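Local coordinates for protein carbon monoxide dehydrogenase (Thermococcus sp. AM4, PDB 6T7J) that catalyses the ferredoxin-linked oxidation of carbon monoxide to carbon dioxide, and is captured here with a nickel-free, broken cluster C, at residues 449-454 against 554-559; 323-328 against 343-348; 577-582 against 604-609. All coordinates share one frame; numbering follows the deposited sequence.

Interaction 1: 449-454 against 554-559; sequences VGCNNP and EWMSEK. With MSK (Broken Fe4S4 cluster), chain F.
Cys-451 SG accepts two backbone hydrogen bonds, from Met-556 N and Ser-557 N, while also binding an iron of the broken cluster. The Met-556 N to Cys-451 SG bond, 3.4 Å long, is almost straight (169° at the hydrogen); that from Ser-557 N is equally long and somewhat more bent (156°). On its other side SG meets cluster atom FE3 at 2.4 Å. Its chi1 of -37° holds SG beside the Cys-451 nitrogen and anti to the carbonyl carbon, which brings the sulphur in front of these two consecutive N-H groups. One bond back from the sulphur, Cys-451 CB rests on Met-556 CG at 3.5 Å, and the methionine chain, bent at chi2, carries its CE to 3.7 Å from cluster sulphide S4. The neighbouring asparagines extend the join. Asn-453 ND2 donates to Trp-555 O at 3.3 Å in a nearly straight bond, with the acceptor lying in the amide plane, while Asn-453 OD1 accepts from Lys-455 N. Asn-452 and Glu-554 run side by side, and Asn-452 ND2 gives Glu-554 OE1 a weak bond of 2.9 Å. The firmer partners of this pair are Ser-321 for the amide and Asn-459 for the carboxylate. A water takes the N-H of Asn-453 and donates to Glu-554 OE1, 2.9 Å away. Ser-557 OG caps the following helix at Ala-560 N. With two N-H groups turned on the ligand sulphur, close to the start of helix 558-569, negative charge on SG would probably be stabilised, which could tune the potential of the cluster.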
ATOM      1  N   VAL A 449       6.188 -16.127  17.869  1.00 49.97           N
ATOM      2  CA  VAL A 449       5.082 -15.869  16.963  1.00 45.71           C
ATOM      3  C   VAL A 449       5.533 -16.240  15.556  1.00 47.12           C
ATOM      4  O   VAL A 449       6.685 -16.621  15.332  1.00 53.53           O
ATOM      5  CB  VAL A 449       4.627 -14.394  17.009  1.00 47.18           C
ATOM      6  CG1 VAL A 449       4.308 -13.964  18.439  1.00 51.18           C
ATOM      7  CG2 VAL A 449       5.698 -13.493  16.412  1.00 41.76           C
ATOM      8  N   GLY A 450       4.623 -16.124  14.603  1.00 47.05           N
ATOM      9  CA  GLY A 450       4.997 -16.146  13.205  1.00 49.44           C
ATOM     10  C   GLY A 450       4.374 -17.298  12.445  1.00 50.79           C
ATOM     11  O   GLY A 450       3.573 -18.077  12.969  1.00 53.02           O
ATOM     12  N   CYS A 451       4.791 -17.412  11.190  1.00 51.15           N
ATOM     13  CA  CYS A 451       4.197 -18.253  10.168  1.00 48.42           C
ATOM     14  C   CYS A 451       4.928 -19.593  10.067  1.00 50.94           C
ATOM     15  O   CYS A 451       5.672 -19.986  10.974  1.00 51.07           O
ATOM     16  CB  CYS A 451       4.229 -17.489   8.842  1.00 52.41           C
ATOM     17  SG  CYS A 451       3.919 -15.723   9.016  1.00 54.50           S
ATOM     18  N   ASN A 452       4.700 -20.307   8.967  1.00 50.91           N
ATOM     19  CA  ASN A 452       5.532 -21.413   8.528  1.00 47.85           C
ATOM     20  C   ASN A 452       6.126 -21.055   7.173  1.00 53.28           C
ATOM     21  O   ASN A 452       5.505 -20.348   6.374  1.00 53.62           O
ATOM     22  CB  ASN A 452       4.740 -22.721   8.413  1.00 46.65           C
ATOM     23  CG  ASN A 452       4.434 -23.340   9.759  1.00 49.14           C
ATOM     24  OD1 ASN A 452       3.331 -23.830   9.987  1.00 51.26           O
ATOM     25  ND2 ASN A 452       5.410 -23.326  10.658  1.00 51.31           N
ATOM     26  N   ASN A 453       7.334 -21.542   6.927  1.00 50.76           N
ATOM     27  CA  ASN A 453       8.031 -21.294   5.673  1.00 45.98           C
ATOM     28  C   ASN A 453       8.747 -22.571   5.254  1.00 48.73           C
ATOM     29  O   ASN A 453       9.628 -23.048   5.980  1.00 48.94           O
ATOM     30  CB  ASN A 453       9.019 -20.136   5.830  1.00 48.28           C
ATOM     31  CG  ASN A 453       9.520 -19.602   4.498  1.00 46.82           C
ATOM     32  OD1 ASN A 453       9.784 -20.362   3.565  1.00 44.09           O
ATOM     33  ND2 ASN A 453       9.667 -18.285   4.410  1.00 46.65           N
ATOM     34  N   PRO A 454       8.405 -23.153   4.100  1.00 44.72           N
ATOM     35  CA  PRO A 454       9.043 -24.415   3.690  1.00 48.30           C
ATOM     36  C   PRO A 454      10.533 -24.294   3.402  1.00 52.85           C
ATOM     37  O   PRO A 454      11.171 -25.313   3.114  1.00 52.69           O
ATOM     38  CB  PRO A 454       8.263 -24.807   2.425  1.00 47.96           C
ATOM     39  CG  PRO A 454       7.703 -23.524   1.909  1.00 44.48           C
ATOM     40  CD  PRO A 454       7.427 -22.672   3.111  1.00 45.95           C
ATOM     41  N   GLU A 554       9.980 -18.938  11.855  1.00 43.01           N
ATOM     42  CA  GLU A 554       9.688 -19.488  10.533  1.00 42.83           C
ATOM     43  C   GLU A 554       8.726 -18.586   9.770  1.00 47.18           C
ATOM     44  O   GLU A 554       7.862 -19.060   9.023  1.00 39.08           O
ATOM     45  CB  GLU A 554       9.123 -20.906  10.641  1.00 36.73           C
ATOM     46  CG  GLU A 554       9.951 -21.849  11.505  1.00 45.35           C
ATOM     47  CD  GLU A 554       9.242 -23.153  11.808  1.00 48.04           C
ATOM     48  OE1 GLU A 554       8.327 -23.531  11.046  1.00 51.70           O
ATOM     49  OE2 GLU A 554       9.602 -23.804  12.810  1.00 49.12           O
ATOM     50  N   TRP A 555       8.875 -17.273   9.928  1.00 44.76           N
ATOM     51  CA  TRP A 555       7.922 -16.327   9.364  1.00 46.29           C
ATOM     52  C   TRP A 555       7.964 -16.339   7.835  1.00 43.22           C
ATOM     53  O   TRP A 555       8.962 -16.711   7.212  1.00 46.20           O
ATOM     54  CB  TRP A 555       8.204 -14.915   9.878  1.00 40.51           C
ATOM     55  CG  TRP A 555       9.442 -14.302   9.302  1.00 43.36           C
ATOM     56  CD1 TRP A 555      10.710 -14.393   9.798  1.00 42.76           C
ATOM     57  CD2 TRP A 555       9.531 -13.499   8.115  1.00 47.87           C
ATOM     58  NE1 TRP A 555      11.583 -13.700   8.994  1.00 44.91           N
ATOM     59  CE2 TRP A 555      10.885 -13.142   7.955  1.00 44.81           C
ATOM     60  CE3 TRP A 555       8.599 -13.046   7.176  1.00 39.99           C
ATOM     61  CZ2 TRP A 555      11.328 -12.356   6.894  1.00 42.18           C
ATOM     62  CZ3 TRP A 555       9.041 -12.268   6.123  1.00 43.82           C
ATOM     63  CH2 TRP A 555      10.393 -11.931   5.990  1.00 41.33           C
ATOM     64  N   MET A 556       6.846 -15.924   7.233  1.00 44.99           N
ATOM     65  CA  MET A 556       6.772 -15.733   5.786  1.00 45.98           C
ATOM     66  C   MET A 556       5.911 -14.557   5.350  1.00 47.43           C
ATOM     67  O   MET A 556       6.129 -14.043   4.246  1.00 50.80           O
ATOM     68  CB  MET A 556       6.251 -17.002   5.093  1.00 44.54           C
ATOM     69  CG  MET A 556       4.790 -17.335   5.383  1.00 52.37           C
ATOM     70  SD  MET A 556       3.595 -16.537   4.284  1.00 57.26           S
ATOM     71  CE  MET A 556       2.079 -16.771   5.213  1.00 49.18           C
ATOM     72  N   SER A 557       4.952 -14.105   6.152  1.00 40.54           N
ATOM     73  CA  SER A 557       3.971 -13.123   5.716  1.00 42.10           C
ATOM     74  C   SER A 557       4.450 -11.698   5.977  1.00 40.21           C
ATOM     75  O   SER A 557       5.318 -11.445   6.815  1.00 47.63           O
ATOM     76  CB  SER A 557       2.635 -13.355   6.423  1.00 45.68           C
ATOM     77  OG  SER A 557       2.673 -12.864   7.753  1.00 45.63           O
ATOM     78  N   GLU A 558       3.858 -10.756   5.238  1.00 41.10           N
ATOM     79  CA  GLU A 558       4.105  -9.342   5.503  1.00 42.92           C
ATOM     80  C   GLU A 558       3.528  -8.925   6.851  1.00 43.57           C
ATOM     81  O   GLU A 558       4.051  -8.005   7.500  1.00 45.42           O
ATOM     82  CB  GLU A 558       3.527  -8.495   4.365  1.00 42.24           C
ATOM     83  CG  GLU A 558       4.233  -8.701   3.025  1.00 41.17           C
ATOM     84  CD  GLU A 558       3.395  -8.261   1.832  1.00 45.44           C
ATOM     85  OE1 GLU A 558       3.913  -7.500   0.987  1.00 43.87           O
ATOM     86  OE2 GLU A 558       2.220  -8.675   1.735  1.00 44.24           O
ATOM     87  N   LYS A 559       2.458  -9.597   7.290  1.00 41.23           N
ATOM     88  CA  LYS A 559       1.960  -9.405   8.648  1.00 48.07           C
ATOM     89  C   LYS A 559       3.044  -9.699   9.676  1.00 49.46           C
ATOM     90  O   LYS A 559       3.173  -8.981  10.673  1.00 47.20           O
ATOM     91  CB  LYS A 559       0.741 -10.293   8.890  1.00 42.69           C
ATOM     92  CG  LYS A 559      -0.584  -9.652   8.531  1.00 46.69           C
ATOM     93  CD  LYS A 559      -1.727 -10.637   8.710  1.00 48.93           C
ATOM     94  CE  LYS A 559      -1.569 -11.833   7.791  1.00 45.72           C
ATOM     95  NZ  LYS A 559      -2.491 -12.942   8.150  1.00 52.19           N
TER
HETATM   96  S1  MSK F 703      -1.958 -17.553  10.071  0.82 53.76           S
HETATM   97  S3  MSK F 703       0.320 -15.002   9.466  1.00 60.52           S
HETATM   98  S4  MSK F 703       1.056 -18.189   8.427  0.64 51.58           S
HETATM   99  S5  MSK F 703       0.739 -17.261  11.738  1.00 55.01           S
HETATM  100 FE1  MSK F 703      -2.451 -15.676  11.229  0.87 63.68          FE
HETATM  101 FE2  MSK F 703       0.070 -18.665  10.318  0.62 47.25          FE
HETATM  102 FE3  MSK F 703       1.812 -16.629   9.745  0.55 48.47          FE
HETATM  103 FE4  MSK F 703      -0.565 -16.776   8.455  0.75 48.49          FE
HETATM  104  O   HOH W   1       8.138 -24.248   8.225  1.00 48.79           O

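Interaction 2: 323-328 against 343-348; sequences LMQELA and CIMPAI. With MSK (Broken Fe4S4 cluster), chain F.
Gln-325 lays its amide across the side chain of Met-345, with CD of the glutamine 3.5 Å from Met-345 CG, and uses both ends of that amide on the backbone of the cysteine-bearing loop. Gln-325 OE1 accepts from Met-345 N at 2.9 Å, the donor tilted well off the carbonyl plane. Gln-325 NE2 donates to Cys-343 O at 3.0 Å, with the acceptor close to the amide plane. Having opposite ends of one flat group bonded to residues two apart fixes its rotation. A chi1 of 53° sets CG between the backbone nitrogen and carbonyl carbon of Gln-325, and the chain then runs out extended to the loop. Its oxygen is also approached by Ile-348 CG2 at 3.2 Å, and NE2 has a second acceptor in Phe-322 O. The extended Met-345 chain continues past the amide: its CE meets Leu-323 CD2 at 3.7 Å, and its SD lies 3.7 Å from Glu-326 OE1, the two side chains crossing at about a right angle. Glu-326 OE2 touches Ala-347 CB at 3.4 Å, but the charge of this carboxylate is answered by a salt bridge to Arg-38, and OE1 takes the N-H of Ala-35. Cys-77 of the second subunit packs on Met-345. Cys-343, its SG on iron FE4, thus sits on a loop whose backbone is clamped by a side chain from helix 325-330. The loop follows strand 336-339 of a Rossmann-like parallel sheet, and ligand- and active-site residues on loops at the C-terminal ends of strands are typical of that fold.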
ATOM      1  N   LEU A 323       1.472 -24.401   6.697  1.00 48.96           N
ATOM      2  CA  LEU A 323       1.913 -25.341   5.672  1.00 46.09           C
ATOM      3  C   LEU A 323       1.155 -26.662   5.701  1.00 50.13           C
ATOM      4  O   LEU A 323       1.388 -27.531   4.855  1.00 50.94           O
ATOM      5  CB  LEU A 323       3.412 -25.606   5.819  1.00 48.90           C
ATOM      6  CG  LEU A 323       4.292 -24.499   5.242  1.00 48.93           C
ATOM      7  CD1 LEU A 323       5.758 -24.782   5.513  1.00 48.82           C
ATOM      8  CD2 LEU A 323       4.030 -24.346   3.754  1.00 43.03           C
ATOM      9  N   MET A 324       0.245 -26.830   6.658  1.00 49.33           N
ATOM     10  CA  MET A 324      -0.531 -28.055   6.756  1.00 46.21           C
ATOM     11  C   MET A 324      -1.909 -27.953   6.115  1.00 50.47           C
ATOM     12  O   MET A 324      -2.576 -28.986   5.972  1.00 44.41           O
ATOM     13  CB  MET A 324      -0.674 -28.472   8.225  1.00 49.84           C
ATOM     14  CG  MET A 324       0.658 -28.770   8.900  1.00 47.84           C
ATOM     15  SD  MET A 324       0.524 -29.057  10.674  1.00 51.59           S
ATOM     16  CE  MET A 324      -0.200 -30.695  10.695  1.00 51.42           C
ATOM     17  N   GLN A 325      -2.344 -26.752   5.710  1.00 40.80           N
ATOM     18  CA  GLN A 325      -3.694 -26.607   5.168  1.00 49.19           C
ATOM     19  C   GLN A 325      -3.921 -27.554   3.991  1.00 44.42           C
ATOM     20  O   GLN A 325      -4.870 -28.350   3.996  1.00 45.89           O
ATOM     21  CB  GLN A 325      -3.963 -25.150   4.770  1.00 49.19           C
ATOM     22  CG  GLN A 325      -2.943 -24.509   3.838  1.00 46.50           C
ATOM     23  CD  GLN A 325      -3.208 -23.032   3.623  1.00 50.08           C
ATOM     24  OE1 GLN A 325      -4.134 -22.654   2.904  1.00 49.75           O
ATOM     25  NE2 GLN A 325      -2.399 -22.187   4.252  1.00 47.24           N
ATOM     26  N   GLU A 326      -3.037 -27.503   2.989  1.00 41.46           N
ATOM     27  CA  GLU A 326      -3.085 -28.460   1.888  1.00 46.46           C
ATOM     28  C   GLU A 326      -3.189 -29.886   2.406  1.00 49.74           C
ATOM     29  O   GLU A 326      -4.073 -30.648   1.996  1.00 50.35           O
ATOM     30  CB  GLU A 326      -1.841 -28.317   1.014  1.00 43.67           C
ATOM     31  CG  GLU A 326      -1.960 -27.329  -0.121  1.00 47.98           C
ATOM     32  CD  GLU A 326      -0.620 -27.065  -0.768  1.00 44.27           C
ATOM     33  OE1 GLU A 326       0.387 -27.013  -0.030  1.00 44.90           O
ATOM     34  OE2 GLU A 326      -0.571 -26.925  -2.009  1.00 48.81           O
ATOM     35  N   LEU A 327      -2.296 -30.253   3.331  1.00 43.01           N
ATOM     36  CA  LEU A 327      -2.258 -31.623   3.827  1.00 46.23           C
ATOM     37  C   LEU A 327      -3.591 -32.038   4.430  1.00 49.54           C
ATOM     38  O   LEU A 327      -3.973 -33.211   4.336  1.00 50.90           O
ATOM     39  CB  LEU A 327      -1.134 -31.776   4.850  1.00 46.98           C
ATOM     40  CG  LEU A 327       0.263 -31.446   4.321  1.00 52.19           C
ATOM     41  CD1 LEU A 327       1.273 -31.373   5.456  1.00 46.68           C
ATOM     42  CD2 LEU A 327       0.691 -32.467   3.276  1.00 50.00           C
ATOM     43  N   ALA A 328      -4.325 -31.089   5.022  1.00 47.66           N
ATOM     44  CA  ALA A 328      -5.608 -31.429   5.628  1.00 49.02           C
ATOM     45  C   ALA A 328      -6.588 -31.942   4.582  1.00 50.70           C
ATOM     46  O   ALA A 328      -7.377 -32.854   4.852  1.00 50.75           O
ATOM     47  CB  ALA A 328      -6.182 -30.217   6.363  1.00 47.60           C
ATOM     48  N   CYS A 343      -3.629 -15.761   4.289  1.00 49.11           N
ATOM     49  CA  CYS A 343      -2.892 -17.027   4.336  1.00 49.25           C
ATOM     50  C   CYS A 343      -3.742 -18.213   3.885  1.00 49.34           C
ATOM     51  O   CYS A 343      -3.490 -19.355   4.279  1.00 49.93           O
ATOM     52  CB  CYS A 343      -2.309 -17.286   5.729  1.00 47.37           C
ATOM     53  SG  CYS A 343      -1.270 -15.951   6.374  1.00 46.56           S
ATOM     54  N   ILE A 344      -4.749 -17.956   3.054  1.00 48.94           N
ATOM     55  CA  ILE A 344      -5.495 -19.014   2.382  1.00 46.14           C
ATOM     56  C   ILE A 344      -4.768 -19.297   1.072  1.00 47.54           C
ATOM     57  O   ILE A 344      -4.893 -18.543   0.106  1.00 48.32           O
ATOM     58  CB  ILE A 344      -6.953 -18.626   2.137  1.00 43.32           C
ATOM     59  CG1 ILE A 344      -7.580 -18.026   3.399  1.00 48.68           C
ATOM     60  CG2 ILE A 344      -7.740 -19.831   1.644  1.00 43.19           C
ATOM     61  CD1 ILE A 344      -7.621 -18.976   4.575  1.00 55.82           C
ATOM     62  N   MET A 345      -3.996 -20.378   1.043  1.00 43.49           N
ATOM     63  CA  MET A 345      -3.305 -20.779  -0.174  1.00 45.14           C
ATOM     64  C   MET A 345      -4.317 -20.971  -1.295  1.00 46.43           C
ATOM     65  O   MET A 345      -5.262 -21.754  -1.132  1.00 51.05           O
ATOM     66  CB  MET A 345      -2.532 -22.078   0.038  1.00 46.91           C
ATOM     67  CG  MET A 345      -1.300 -21.964   0.913  1.00 46.97           C
ATOM     68  SD  MET A 345      -0.364 -23.508   0.900  1.00 46.97           S
ATOM     69  CE  MET A 345       0.816 -23.211   2.216  1.00 48.64           C
ATOM     70  N   PRO A 346      -4.181 -20.274  -2.426  1.00 50.80           N
ATOM     71  CA  PRO A 346      -5.052 -20.586  -3.572  1.00 48.35           C
ATOM     72  C   PRO A 346      -4.970 -22.045  -3.979  1.00 46.07           C
ATOM     73  O   PRO A 346      -5.971 -22.622  -4.430  1.00 52.95           O
ATOM     74  CB  PRO A 346      -4.529 -19.652  -4.674  1.00 51.84           C
ATOM     75  CG  PRO A 346      -3.851 -18.532  -3.936  1.00 46.78           C
ATOM     76  CD  PRO A 346      -3.268 -19.150  -2.701  1.00 44.92           C
ATOM     77  N   ALA A 347      -3.805 -22.667  -3.785  1.00 45.96           N
ATOM     78  CA  ALA A 347      -3.609 -24.062  -4.163  1.00 49.56           C
ATOM     79  C   ALA A 347      -4.603 -24.995  -3.483  1.00 51.61           C
ATOM     80  O   ALA A 347      -4.887 -26.077  -4.011  1.00 54.92           O
ATOM     81  CB  ALA A 347      -2.180 -24.495  -3.836  1.00 51.33           C
ATOM     82  N   ILE A 348      -5.143 -24.608  -2.321  1.00 47.84           N
ATOM     83  CA  ILE A 348      -6.093 -25.479  -1.636  1.00 52.46           C
ATOM     84  C   ILE A 348      -7.309 -25.760  -2.502  1.00 50.82           C
ATOM     85  O   ILE A 348      -7.985 -26.774  -2.297  1.00 50.95           O
ATOM     86  CB  ILE A 348      -6.531 -24.900  -0.270  1.00 51.78           C
ATOM     87  CG1 ILE A 348      -7.514 -23.741  -0.453  1.00 47.05           C
ATOM     88  CG2 ILE A 348      -5.323 -24.503   0.564  1.00 51.91           C
ATOM     89  CD1 ILE A 348      -8.205 -23.327   0.824  1.00 47.60           C
TER
HETATM   90  S1  MSK F 703      -1.958 -17.553  10.071  0.82 53.76           S
HETATM   91  S3  MSK F 703       0.320 -15.002   9.466  1.00 60.52           S
HETATM   92  S4  MSK F 703       1.056 -18.189   8.427  0.64 51.58           S
HETATM   93  S5  MSK F 703       0.739 -17.261  11.738  1.00 55.01           S
HETATM   94 FE1  MSK F 703      -2.451 -15.676  11.229  0.87 63.68          FE
HETATM   95 FE2  MSK F 703       0.070 -18.665  10.318  0.62 47.25          FE
HETATM   96 FE3  MSK F 703       1.812 -16.629   9.745  0.55 48.47          FE
HETATM   97 FE4  MSK F 703      -0.565 -16.776   8.455  0.75 48.49          FE

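Interaction 3: 577-582 against 604-609; sequences GVVPPV and FYVEPD
Val-579 meets Val-606 along the length of its side chain. Its CB lies 4.1 Å from Val-606 CG1, and its own CG1 is at the same distance from that methyl. Val-579 CG2 comes closer, 3.8 Å from Val-606 CG1, and also touches Pro-608 CG at 3.9 Å. With CG1 anti to the backbone nitrogen (chi1 -175°), CG2 is left beside that nitrogen, on the side where both Val-606 and Pro-608 lie within contact. The two valines cross at about a right angle. The other branch of Val-606, CG2, faces Pro-580 CD at 3.9 Å, tip to tip, and Pro-580 in turn backs onto Trp-555. Next to this patch the backbones nearly touch at Gly-577: its O receives a CA-H contact from Pro-608 CA at 3.2 Å, with 138° at the hydrogen. Glu-607 turns away and takes the N-H of Asp-609 on OE2 (2.8 Å to Asp-609 N), while Asp-609 caps helix 610-627. The join of 577-582 to 604-609 therefore rests on apolar fit and a single CA-H...O contact, while backbone polar groups of Tyr-605 and Glu-607 are satisfied by Leu-576 and His-575 rather than across it.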
ATOM      1  N   GLY A 577      14.017 -16.034  12.375  1.00 45.37           N
ATOM      2  CA  GLY A 577      14.573 -17.311  11.977  1.00 47.64           C
ATOM      3  C   GLY A 577      14.588 -17.492  10.474  1.00 45.45           C
ATOM      4  O   GLY A 577      15.147 -18.465   9.960  1.00 48.49           O
ATOM      5  N   VAL A 578      13.961 -16.562   9.762  1.00 42.55           N
ATOM      6  CA  VAL A 578      14.019 -16.489   8.307  1.00 39.71           C
ATOM      7  C   VAL A 578      14.637 -15.146   7.946  1.00 45.62           C
ATOM      8  O   VAL A 578      14.262 -14.114   8.514  1.00 45.55           O
ATOM      9  CB  VAL A 578      12.627 -16.656   7.668  1.00 47.83           C
ATOM     10  CG1 VAL A 578      12.680 -16.376   6.173  1.00 42.77           C
ATOM     11  CG2 VAL A 578      12.087 -18.055   7.929  1.00 47.02           C
ATOM     12  N   VAL A 579      15.590 -15.163   7.021  1.00 44.08           N
ATOM     13  CA  VAL A 579      16.355 -13.967   6.673  1.00 48.38           C
ATOM     14  C   VAL A 579      15.475 -13.010   5.879  1.00 47.72           C
ATOM     15  O   VAL A 579      15.015 -13.358   4.783  1.00 51.31           O
ATOM     16  CB  VAL A 579      17.624 -14.326   5.885  1.00 46.66           C
ATOM     17  CG1 VAL A 579      18.467 -13.085   5.651  1.00 45.89           C
ATOM     18  CG2 VAL A 579      18.425 -15.392   6.621  1.00 39.45           C
ATOM     19  N   PRO A 580      15.212 -11.803   6.389  1.00 49.83           N
ATOM     20  CA  PRO A 580      14.447 -10.837   5.603  1.00 49.69           C
ATOM     21  C   PRO A 580      15.210 -10.427   4.373  1.00 54.86           C
ATOM     22  O   PRO A 580      16.460 -10.466   4.344  1.00 53.75           O
ATOM     23  CB  PRO A 580      14.268  -9.656   6.578  1.00 46.81           C
ATOM     24  CG  PRO A 580      15.387  -9.793   7.549  1.00 47.96           C
ATOM     25  CD  PRO A 580      15.613 -11.269   7.700  1.00 46.19           C
ATOM     26  N   PRO A 581      14.525 -10.017   3.300  1.00 55.28           N
ATOM     27  CA  PRO A 581      15.213  -9.655   2.046  1.00 50.19           C
ATOM     28  C   PRO A 581      15.879  -8.284   2.132  1.00 49.86           C
ATOM     29  O   PRO A 581      15.505  -7.321   1.457  1.00 50.75           O
ATOM     30  CB  PRO A 581      14.073  -9.695   1.025  1.00 53.76           C
ATOM     31  CG  PRO A 581      12.869  -9.284   1.814  1.00 44.72           C
ATOM     32  CD  PRO A 581      13.060  -9.844   3.200  1.00 47.90           C
ATOM     33  N   VAL A 582      16.900  -8.179   2.983  1.00 53.11           N
ATOM     34  CA  VAL A 582      17.541  -6.890   3.232  1.00 49.49           C
ATOM     35  C   VAL A 582      19.055  -6.987   3.105  1.00 47.12           C
ATOM     36  O   VAL A 582      19.751  -5.965   3.118  1.00 51.40           O
ATOM     37  CB  VAL A 582      17.162  -6.339   4.618  1.00 48.52           C
ATOM     38  CG1 VAL A 582      15.660  -6.110   4.718  1.00 53.19           C
ATOM     39  CG2 VAL A 582      17.654  -7.273   5.714  1.00 44.09           C
ATOM     40  N   PHE A 604      16.531  -5.901  15.664  1.00 45.63           N
ATOM     41  CA  PHE A 604      16.390  -7.194  15.016  1.00 49.97           C
ATOM     42  C   PHE A 604      17.676  -8.008  15.147  1.00 47.13           C
ATOM     43  O   PHE A 604      18.770  -7.470  15.338  1.00 49.27           O
ATOM     44  CB  PHE A 604      16.035  -7.020  13.539  1.00 46.07           C
ATOM     45  CG  PHE A 604      14.583  -6.736  13.294  1.00 47.55           C
ATOM     46  CD1 PHE A 604      13.626  -7.711  13.515  1.00 47.39           C
ATOM     47  CD2 PHE A 604      14.174  -5.493  12.839  1.00 50.49           C
ATOM     48  CE1 PHE A 604      12.287  -7.450  13.289  1.00 52.90           C
ATOM     49  CE2 PHE A 604      12.837  -5.227  12.611  1.00 46.44           C
ATOM     50  CZ  PHE A 604      11.892  -6.206  12.837  1.00 50.41           C
ATOM     51  N   TYR A 605      17.526  -9.324  15.035  1.00 47.30           N
ATOM     52  CA  TYR A 605      18.665 -10.236  15.071  1.00 49.50           C
ATOM     53  C   TYR A 605      18.313 -11.461  14.243  1.00 48.14           C
ATOM     54  O   TYR A 605      17.387 -12.200  14.592  1.00 46.50           O
ATOM     55  CB  TYR A 605      19.011 -10.627  16.506  1.00 49.38           C
ATOM     56  CG  TYR A 605      19.757 -11.936  16.634  1.00 54.03           C
ATOM     57  CD1 TYR A 605      21.056 -12.069  16.157  1.00 47.69           C
ATOM     58  CD2 TYR A 605      19.164 -13.038  17.237  1.00 46.87           C
ATOM     59  CE1 TYR A 605      21.738 -13.264  16.273  1.00 50.02           C
ATOM     60  CE2 TYR A 605      19.839 -14.234  17.358  1.00 51.57           C
ATOM     61  CZ  TYR A 605      21.126 -14.343  16.877  1.00 52.22           C
ATOM     62  OH  TYR A 605      21.802 -15.536  16.998  1.00 54.40           O
ATOM     63  N   VAL A 606      19.043 -11.669  13.151  1.00 42.94           N
ATOM     64  CA  VAL A 606      18.756 -12.735  12.200  1.00 48.65           C
ATOM     65  C   VAL A 606      19.611 -13.949  12.540  1.00 49.77           C
ATOM     66  O   VAL A 606      20.840 -13.846  12.635  1.00 49.08           O
ATOM     67  CB  VAL A 606      19.011 -12.272  10.755  1.00 44.46           C
ATOM     68  CG1 VAL A 606      18.514 -13.319   9.770  1.00 43.59           C
ATOM     69  CG2 VAL A 606      18.342 -10.928  10.504  1.00 45.99           C
ATOM     70  N   GLU A 607      18.958 -15.098  12.719  1.00 47.90           N
ATOM     71  CA  GLU A 607      19.649 -16.360  12.958  1.00 51.31           C
ATOM     72  C   GLU A 607      18.741 -17.535  12.617  1.00 50.72           C
ATOM     73  O   GLU A 607      17.844 -17.877  13.399  1.00 49.23           O
ATOM     74  CB  GLU A 607      20.115 -16.467  14.409  1.00 48.91           C
ATOM     75  CG  GLU A 607      20.882 -17.744  14.699  1.00 52.63           C
ATOM     76  CD  GLU A 607      21.857 -18.094  13.590  1.00 61.56           C
ATOM     77  OE1 GLU A 607      22.890 -17.402  13.465  1.00 63.81           O
ATOM     78  OE2 GLU A 607      21.588 -19.056  12.839  1.00 55.24           O
ATOM     79  N   PRO A 608      18.944 -18.180  11.464  1.00 51.05           N
ATOM     80  CA  PRO A 608      18.077 -19.308  11.084  1.00 55.27           C
ATOM     81  C   PRO A 608      18.260 -20.558  11.937  1.00 57.61           C
ATOM     82  O   PRO A 608      17.458 -21.492  11.797  1.00 58.12           O
ATOM     83  CB  PRO A 608      18.470 -19.576   9.623  1.00 49.41           C
ATOM     84  CG  PRO A 608      19.126 -18.310   9.159  1.00 47.02           C
ATOM     85  CD  PRO A 608      19.824 -17.762  10.361  1.00 51.13           C
ATOM     86  N   ASP A 609      19.272 -20.615  12.803  1.00 57.27           N
ATOM     87  CA  ASP A 609      19.485 -21.784  13.650  1.00 53.82           C
ATOM     88  C   ASP A 609      18.726 -21.616  14.960  1.00 53.13           C
ATOM     89  O   ASP A 609      18.941 -20.619  15.661  1.00 57.13           O
ATOM     90  CB  ASP A 609      20.966 -21.987  13.931  1.00 59.44           C
ATOM     91  CG  ASP A 609      21.268 -23.347  14.541  1.00 55.13           C
ATOM     92  OD1 ASP A 609      20.829 -23.610  15.680  1.00 54.03           O
ATOM     93  OD2 ASP A 609      21.953 -24.156  13.882  1.00 65.47           O
TER

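How the interactions relate
Interactions 1 and 2 are wholly buried, hold ligands of the same broken cluster and adjoin the second subunit; interaction 3 is partly open to solvent and its nearest atoms lie about 10 Å from interaction 2. The first two touch directly, Pro-454 and Asn-452 packing on Leu-323, and Met-556 on Cys-343. Interaction 1 also joins interaction 3, where Trp-555 NE1 probably bonds to Val-578 O. The loops of interactions 1 and 3 follow strands of one parallel sheet, whereas the segments of interaction 2 follow strands of the other parallel sheet. Chemistry changes accordingly: sulphur and amide hydrogen bonds beside the cluster give way to aliphatic contacts at the edge strand 604-606.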